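Local coordinates for protein-disulfide isomerase (Novosphingobium aromaticivorans, PDB 3GMF) that probably acts as a thiol-disulfide oxidoreductase or isomerase of the thioredoxin fold, making or rearranging disulfide bonds in other proteins, at residues 147-150 and 151-155; 138-141 and 142-146; 92-95 and 96-99. One frame throughout, in Å; residues are numbered along the deposited sequence. Where two conformers were deposited one is given.

Contact 1: residues 147-150 and 151-155; sequences EALA and KKLAA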
loop_
_atom_site.group_PDB
_atom_site.type_symbol
_atom_site.label_atom_id
_atom_site.label_comp_id
_atom_site.label_asym_id
_atom_site.label_seq_id
_atom_site.Cartn_x
_atom_site.Cartn_y
_atom_site.Cartn_z
ATOM N N GLU A 147 11.653 9.568 9.322
ATOM C CA GLU A 147 10.845 10.717 8.927
ATOM C C GLU A 147 11.169 11.212 7.522
ATOM O O GLU A 147 10.279 11.733 6.835
ATOM C CB GLU A 147 11.049 11.858 9.922
ATOM C CG GLU A 147 10.042 12.983 9.815
ATOM C CD GLU A 147 10.348 14.096 10.784
ATOM O OE1 GLU A 147 11.549 14.330 11.052
ATOM O OE2 GLU A 147 9.394 14.727 11.279
ATOM N N ALA A 148 12.424 11.045 7.108
ATOM C CA ALA A 148 12.854 11.393 5.742
ATOM C C ALA A 148 12.050 10.593 4.733
ATOM O O ALA A 148 11.546 11.148 3.761
ATOM C CB ALA A 148 14.351 11.137 5.550
ATOM N N LEU A 149 11.927 9.291 4.987
ATOM C CA LEU A 149 11.109 8.413 4.155
ATOM C C LEU A 149 9.624 8.785 4.205
ATOM O O LEU A 149 8.973 8.785 3.164
ATOM C CB LEU A 149 11.316 6.936 4.508
ATOM C CG LEU A 149 10.557 5.920 3.638
ATOM C CD1 LEU A 149 10.944 6.019 2.157
ATOM C CD2 LEU A 149 10.746 4.499 4.175
ATOM N N ALA A 150 9.102 9.105 5.392
ATOM C CA ALA A 150 7.715 9.545 5.531
ATOM C C ALA A 150 7.454 10.756 4.638
ATOM O O ALA A 150 6.429 10.834 3.973
ATOM C CB ALA A 150 7.417 9.910 6.955
ATOM N N LYS A 151 8.392 11.689 4.617
ATOM C CA LYS A 151 8.233 12.883 3.773
ATOM C C LYS A 151 8.199 12.549 2.281
ATOM O O LYS A 151 7.461 13.186 1.522
ATOM C CB LYS A 151 9.348 13.880 4.065
ATOM C CG LYS A 151 9.196 14.560 5.414
ATOM C CD LYS A 151 10.501 15.306 5.708
ATOM C CE LYS A 151 10.429 16.110 6.980
ATOM N NZ LYS A 151 11.790 16.645 7.275
ATOM N N LYS A 152 8.995 11.561 1.884
ATOM C CA LYS A 152 9.049 11.109 0.485
ATOM C C LYS A 152 7.758 10.388 0.092
ATOM O O LYS A 152 7.235 10.576 -1.016
ATOM C CB LYS A 152 10.262 10.212 0.245
ATOM C CG LYS A 152 11.600 10.932 0.384
ATOM C CD LYS A 152 11.906 11.846 -0.803
ATOM C CE LYS A 152 12.626 11.094 -1.910
ATOM N NZ LYS A 152 12.960 11.984 -3.051
ATOM N N LEU A 153 7.238 9.585 1.013
ATOM C CA LEU A 153 5.960 8.919 0.771
ATOM C C LEU A 153 4.828 9.945 0.716
ATOM O O LEU A 153 3.920 9.803 -0.101
ATOM C CB LEU A 153 5.669 7.868 1.833
ATOM C CG LEU A 153 6.626 6.673 1.876
ATOM C CD1 LEU A 153 6.300 5.892 3.172
ATOM C CD2 LEU A 153 6.535 5.784 0.644
ATOM N N ALA A 154 4.884 10.968 1.571
ATOM C CA ALA A 154 3.932 12.085 1.498
ATOM C C ALA A 154 4.014 12.813 0.136
ATOM O O ALA A 154 2.997 13.124 -0.485
ATOM C CB ALA A 154 4.170 13.063 2.643
ATOM N N ALA A 155 5.235 13.013 -0.350
ATOM C CA ALA A 155 5.438 13.710 -1.634
ATOM C C ALA A 155 4.891 12.881 -2.804
ATOM O O ALA A 155 4.270 13.409 -3.739
ATOM C CB ALA A 155 6.936 14.039 -1.832
#
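Four consecutive i to i+4 hydrogen bonds carry the backbone from residues 147-150 into 151-155, with the amides of Lys151, Lys152, Leu153 and Ala154 donating to the carbonyls of Glu147, Ala148, Leu149 and Ala150. This is the first part of the long alpha-helix 147-164, one of the helices of this thioredoxin-family protein. The bonds differ in length: 2.9 Å from Leu153 N to Leu149 O, but 3.2 Å from Lys152 N to Ala148 O.

The inward side of the helix carries mainly apolar side chains, with Leu153 and Ala150 buried. Leu153 sends CG back over the preceding turn, anti to its own carbonyl carbon (chi1 -65°), and its CD1 comes 4.3 Å from CG of Leu149. Leu149 leaves the backbone pointing away from residues 151-155, and its branched end turns back toward Leu153. Both leucines also rest on Asn72 of helix 62-73, and Leu153 touches Met65 and Ala68 there as well, so that the pair faces a neighbouring helix. Ala150 packs against Phe113 of helix 113-123, a ring that Glu147 touches too.

On the outer side the two lysines behave differently. Lys152, modelled in two conformers, leads its amine away from residues 147-150 in the one described, and its side chain touches Asp5. Lys151 is extended beyond CG and runs back along the helix toward Glu147, its CE lying 4.2 Å from Glu147 CG. The opposite charges would be expected to attract each other, although they are too far apart for a salt bridge: Glu147 OE1 and Lys151 NZ stand 4.4 Å apart. Nearer the backbone, the CG methylene of Lys151 covers the carbonyl oxygen of Glu147, with 3.3 Å between Lys151 CG and Glu147 O.

Contact 2: residues 138-141 and 142-146; sequences STLD and RCLSN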
loop_
_atom_site.group_PDB
_atom_site.type_symbol
_atom_site.label_atom_id
_atom_site.label_comp_id
_atom_site.label_asym_id
_atom_site.label_seq_id
_atom_site.Cartn_x
_atom_site.Cartn_y
_atom_site.Cartn_z
ATOM N N SER A 138 14.246 -3.409 17.508
ATOM C CA SER A 138 15.278 -2.447 17.111
ATOM C C SER A 138 15.218 -2.099 15.621
ATOM O O SER A 138 15.392 -0.939 15.243
ATOM C CB SER A 138 16.678 -2.954 17.489
ATOM O OG SER A 138 16.985 -4.177 16.836
ATOM N N THR A 139 14.980 -3.111 14.785
ATOM C CA THR A 139 14.830 -2.904 13.343
ATOM C C THR A 139 13.549 -2.101 13.074
ATOM O O THR A 139 13.556 -1.170 12.258
ATOM C CB THR A 139 14.806 -4.245 12.572
ATOM O OG1 THR A 139 15.965 -5.011 12.922
ATOM C CG2 THR A 139 14.795 -4.032 11.054
ATOM N N LEU A 140 12.471 -2.438 13.789
ATOM C CA LEU A 140 11.193 -1.720 13.613
ATOM C C LEU A 140 11.267 -0.276 14.124
ATOM O O LEU A 140 10.758 0.636 13.465
ATOM C CB LEU A 140 9.999 -2.496 14.209
ATOM C CG LEU A 140 8.583 -1.892 14.072
ATOM C CD1 LEU A 140 8.248 -1.528 12.630
ATOM C CD2 LEU A 140 7.523 -2.816 14.613
ATOM N N ASP A 141 11.938 -0.061 15.258
ATOM C CA ASP A 141 12.173 1.298 15.785
ATOM C C ASP A 141 12.841 2.239 14.775
ATOM O O ASP A 141 12.411 3.387 14.631
ATOM C CB ASP A 141 13.039 1.272 17.056
ATOM C CG ASP A 141 12.286 0.784 18.280
ATOM O OD1 ASP A 141 11.038 0.852 18.300
ATOM O OD2 ASP A 141 12.960 0.330 19.231
ATOM N N ARG A 142 13.887 1.744 14.106
ATOM C CA ARG A 142 14.628 2.506 13.102
ATOM C C ARG A 142 13.710 2.851 11.936
ATOM O O ARG A 142 13.688 3.996 11.471
ATOM C CB ARG A 142 15.833 1.716 12.579
ATOM C CG ARG A 142 17.015 1.642 13.531
ATOM C CD ARG A 142 18.292 1.183 12.811
ATOM N NE ARG A 142 18.097 0.011 11.947
ATOM C CZ ARG A 142 18.159 -1.260 12.350
ATOM N NH1 ARG A 142 18.403 -1.567 13.621
ATOM N NH2 ARG A 142 17.968 -2.237 11.473
ATOM N N CYS A 143 12.942 1.864 11.486
ATOM C CA CYS A 143 11.975 2.020 10.397
ATOM C C CYS A 143 10.939 3.108 10.756
ATOM O O CYS A 143 10.664 4.002 9.956
ATOM C CB CYS A 143 11.272 0.694 10.012
ATOM S SG CYS A 143 12.313 -0.605 9.249
ATOM N N LEU A 144 10.357 2.997 11.947
ATOM C CA LEU A 144 9.327 3.957 12.379
ATOM C C LEU A 144 9.816 5.379 12.631
ATOM O O LEU A 144 8.997 6.304 12.711
ATOM C CB LEU A 144 8.617 3.478 13.643
ATOM C CG LEU A 144 7.876 2.145 13.593
ATOM C CD1 LEU A 144 7.288 1.903 14.958
ATOM C CD2 LEU A 144 6.806 2.109 12.493
ATOM N N SER A 145 11.124 5.554 12.798
ATOM C CA SER A 145 11.700 6.882 13.027
ATOM C C SER A 145 12.183 7.542 11.732
ATOM O O SER A 145 12.626 8.691 11.746
ATOM C CB SER A 145 12.835 6.823 14.065
ATOM O OG SER A 145 13.860 5.929 13.675
ATOM N N ASN A 146 12.090 6.815 10.615
ATOM C CA ASN A 146 12.545 7.319 9.305
ATOM C C ASN A 146 11.579 8.379 8.738
ATOM O O ASN A 146 10.810 8.134 7.794
ATOM C CB ASN A 146 12.792 6.154 8.330
ATOM C CG ASN A 146 13.615 6.557 7.104
ATOM O OD1 ASN A 146 13.850 7.737 6.855
ATOM N ND2 ASN A 146 14.016 5.576 6.315
#
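Local side-chain packing along one short helix, 137-144, joins residues 138-141 to 142-146 at the edge of the helical part of the molecule. On the buried side Leu140 meets Leu144: CD1 of Leu140 lies 3.8 Å from CG of Leu144, the two side chains crossing at a slant. Both touch Tyr127 of helix 126-131 and Ile70 of helix 62-73. Leu144 N donates to Leu140 O at 2.8 Å.

Cys143 ties this helix covalently to helix 62-73 through its disulfide to Cys73, separate from a thioredoxin-like CxxC motif that is probably the redox site of this thioredoxin-fold protein. In the conformer described, its SG stands beside its own backbone N (chi1 -67°), 3.3 Å from Thr139 O.

On the exposed side Arg142 folds back at chi3 and lays one guanidinium face over Thr139 CA, while NH2 comes 3.7 Å from Thr139 CG2. The hydroxyls of Ser138 and Thr139 are bound instead to Asp136, just before the segment. Farther along, Ser145 N makes a weak bond of 3.1 Å to Asp141 O; Asn146 then N-caps helix 147-164, its OD1 accepting from Leu149 N.

Contact 3: residues 92-95 and 96-99; sequences QWIG and PLAN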
loop_
_atom_site.group_PDB
_atom_site.type_symbol
_atom_site.label_atom_id
_atom_site.label_comp_id
_atom_site.label_asym_id
_atom_site.label_seq_id
_atom_site.Cartn_x
_atom_site.Cartn_y
_atom_site.Cartn_z
ATOM N N GLN A 92 -7.370 -8.601 10.649
ATOM C CA GLN A 92 -6.683 -9.048 11.858
ATOM C C GLN A 92 -5.979 -7.927 12.622
ATOM O O GLN A 92 -5.860 -8.020 13.849
ATOM C CB GLN A 92 -5.666 -10.180 11.582
ATOM C CG GLN A 92 -5.946 -11.125 10.396
ATOM C CD GLN A 92 -7.367 -11.675 10.340
ATOM O OE1 GLN A 92 -7.896 -12.192 11.328
ATOM N NE2 GLN A 92 -7.986 -11.573 9.161
ATOM N N TRP A 93 -5.489 -6.890 11.926
ATOM C CA TRP A 93 -4.731 -5.841 12.612
ATOM C C TRP A 93 -5.449 -4.499 12.738
ATOM O O TRP A 93 -5.068 -3.683 13.570
ATOM C CB TRP A 93 -3.305 -5.617 12.031
ATOM C CG TRP A 93 -3.264 -5.160 10.569
ATOM C CD1 TRP A 93 -3.061 -5.957 9.474
ATOM C CD2 TRP A 93 -3.433 -3.823 10.060
ATOM N NE1 TRP A 93 -3.076 -5.205 8.319
ATOM C CE2 TRP A 93 -3.328 -3.898 8.645
ATOM C CE3 TRP A 93 -3.676 -2.575 10.659
ATOM C CZ2 TRP A 93 -3.451 -2.770 7.817
ATOM C CZ3 TRP A 93 -3.802 -1.452 9.833
ATOM C CH2 TRP A 93 -3.689 -1.563 8.427
ATOM N N ILE A 94 -6.488 -4.280 11.947
ATOM C CA ILE A 94 -7.035 -2.895 11.859
ATOM C C ILE A 94 -8.102 -2.592 12.929
ATOM O O ILE A 94 -8.636 -1.478 13.004
ATOM C CB ILE A 94 -7.533 -2.569 10.420
ATOM C CG1 ILE A 94 -7.465 -1.060 10.130
ATOM C CG2 ILE A 94 -8.925 -3.127 10.187
ATOM C CD1 ILE A 94 -7.632 -0.687 8.659
ATOM N N GLY A 95 -8.395 -3.580 13.781
ATOM C CA GLY A 95 -9.446 -3.435 14.795
ATOM C C GLY A 95 -9.411 -2.151 15.614
ATOM O O GLY A 95 -10.472 -1.557 15.850
ATOM N N PRO A 96 -8.210 -1.711 16.068
ATOM C CA PRO A 96 -8.172 -0.454 16.837
ATOM C C PRO A 96 -8.681 0.788 16.110
ATOM O O PRO A 96 -9.005 1.766 16.773
ATOM C CB PRO A 96 -6.697 -0.288 17.179
ATOM C CG PRO A 96 -6.163 -1.702 17.198
ATOM C CD PRO A 96 -6.881 -2.360 16.064
ATOM N N LEU A 97 -8.733 0.770 14.778
ATOM C CA LEU A 97 -9.342 1.903 14.075
ATOM C C LEU A 97 -10.796 2.094 14.508
ATOM O O LEU A 97 -11.222 3.223 14.771
ATOM C CB LEU A 97 -9.260 1.714 12.548
ATOM C CG LEU A 97 -10.022 2.758 11.720
ATOM C CD1 LEU A 97 -9.485 4.162 11.957
ATOM C CD2 LEU A 97 -9.987 2.392 10.235
ATOM N N ALA A 98 -11.554 0.998 14.595
ATOM C CA ALA A 98 -12.945 1.067 15.055
ATOM C C ALA A 98 -13.089 1.181 16.574
ATOM O O ALA A 98 -13.926 1.938 17.062
ATOM C CB ALA A 98 -13.709 -0.125 14.577
ATOM N N ASN A 99 -12.278 0.414 17.298
ATOM C CA ASN A 99 -12.483 0.162 18.708
ATOM C C ASN A 99 -11.828 1.172 19.643
ATOM O O ASN A 99 -12.169 1.223 20.826
ATOM C CB ASN A 99 -12.012 -1.266 19.056
ATOM C CG ASN A 99 -12.927 -2.353 18.473
ATOM O OD1 ASN A 99 -14.106 -2.113 18.186
ATOM N ND2 ASN A 99 -12.376 -3.554 18.291
HETATM O O HOH W 1 -11.221 -1.285 12.456
#
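Ile94 lies alongside Leu97, the two side chains pointing the same way, with CG1 of Ile94 4.1 Å from CB of Leu97. In each residue the main branch stands opposite the backbone N (chi1 -153° in Ile94 and 173° in Leu97), and this shared orientation lets the chains run next to each other until CD1 of Ile94 comes 4.2 Å from CD2 of Leu97. CB of Ile94 lies over one face of the Trp93 indole, toward its rim.

The backbone here links two short helices of this thioredoxin-family protein, 90-93 and 95-99. Leu97 N donates to Ile94 O at 2.9 Å. A water reinforces the same turn: it donates to Ile94 O at 2.6 Å and accepts from Ala98 N at 3.1 Å, bridging two atoms, Ile94 O and Ala98 N, that stand 4.1 Å apart, too far for a direct i to i+4 bond. Gly95 O receives Asn99 N at 3.0 Å, while Ala98 N reaches it only through a weak bond. Pro96 lacks an amide hydrogen, and its CD lies 3.4 Å from Trp93 O.

Trp93 turns to the interior, where it meets Phe86, Phe126 and Phe129 in T-shaped (edge-to-face) contacts and gives its NE1 proton to Phe86 O. Trp93 and Pro96 both touch Phe124, one from each segment.

Chemically, the junction combines a small apolar pair with backbone and water bonds. Ile94 O serves both an amide and a water, and Ala98 N appears to share its hydrogen between that water and the weak bond to Gly95 O, consistent with solvent completing this turn at the surface.

All three contacts are local, lying in helices or at a helix junction, and none is wholly core. Contacts 1 and 2 are partly buried and directly consecutive, their centres 14 Å apart; both set a leucine pair against helix 62-73, to which contact 2 is also bound by a disulfide. Contact 3 is a surface contact, its centre 24 Å from that of contact 1 and 22 Å from that of contact 2, and touches neither. Charged side chains line the outer sides of contacts 1 and 2, whereas contact 3 combines an Ile94-Leu97 pair with a bridging water, its tryptophan turned to the interior. Contact 1 opens helix 147-164, contact 2 lies along helix 137-144, and contact 3 joins helices 90-93 and 95-99.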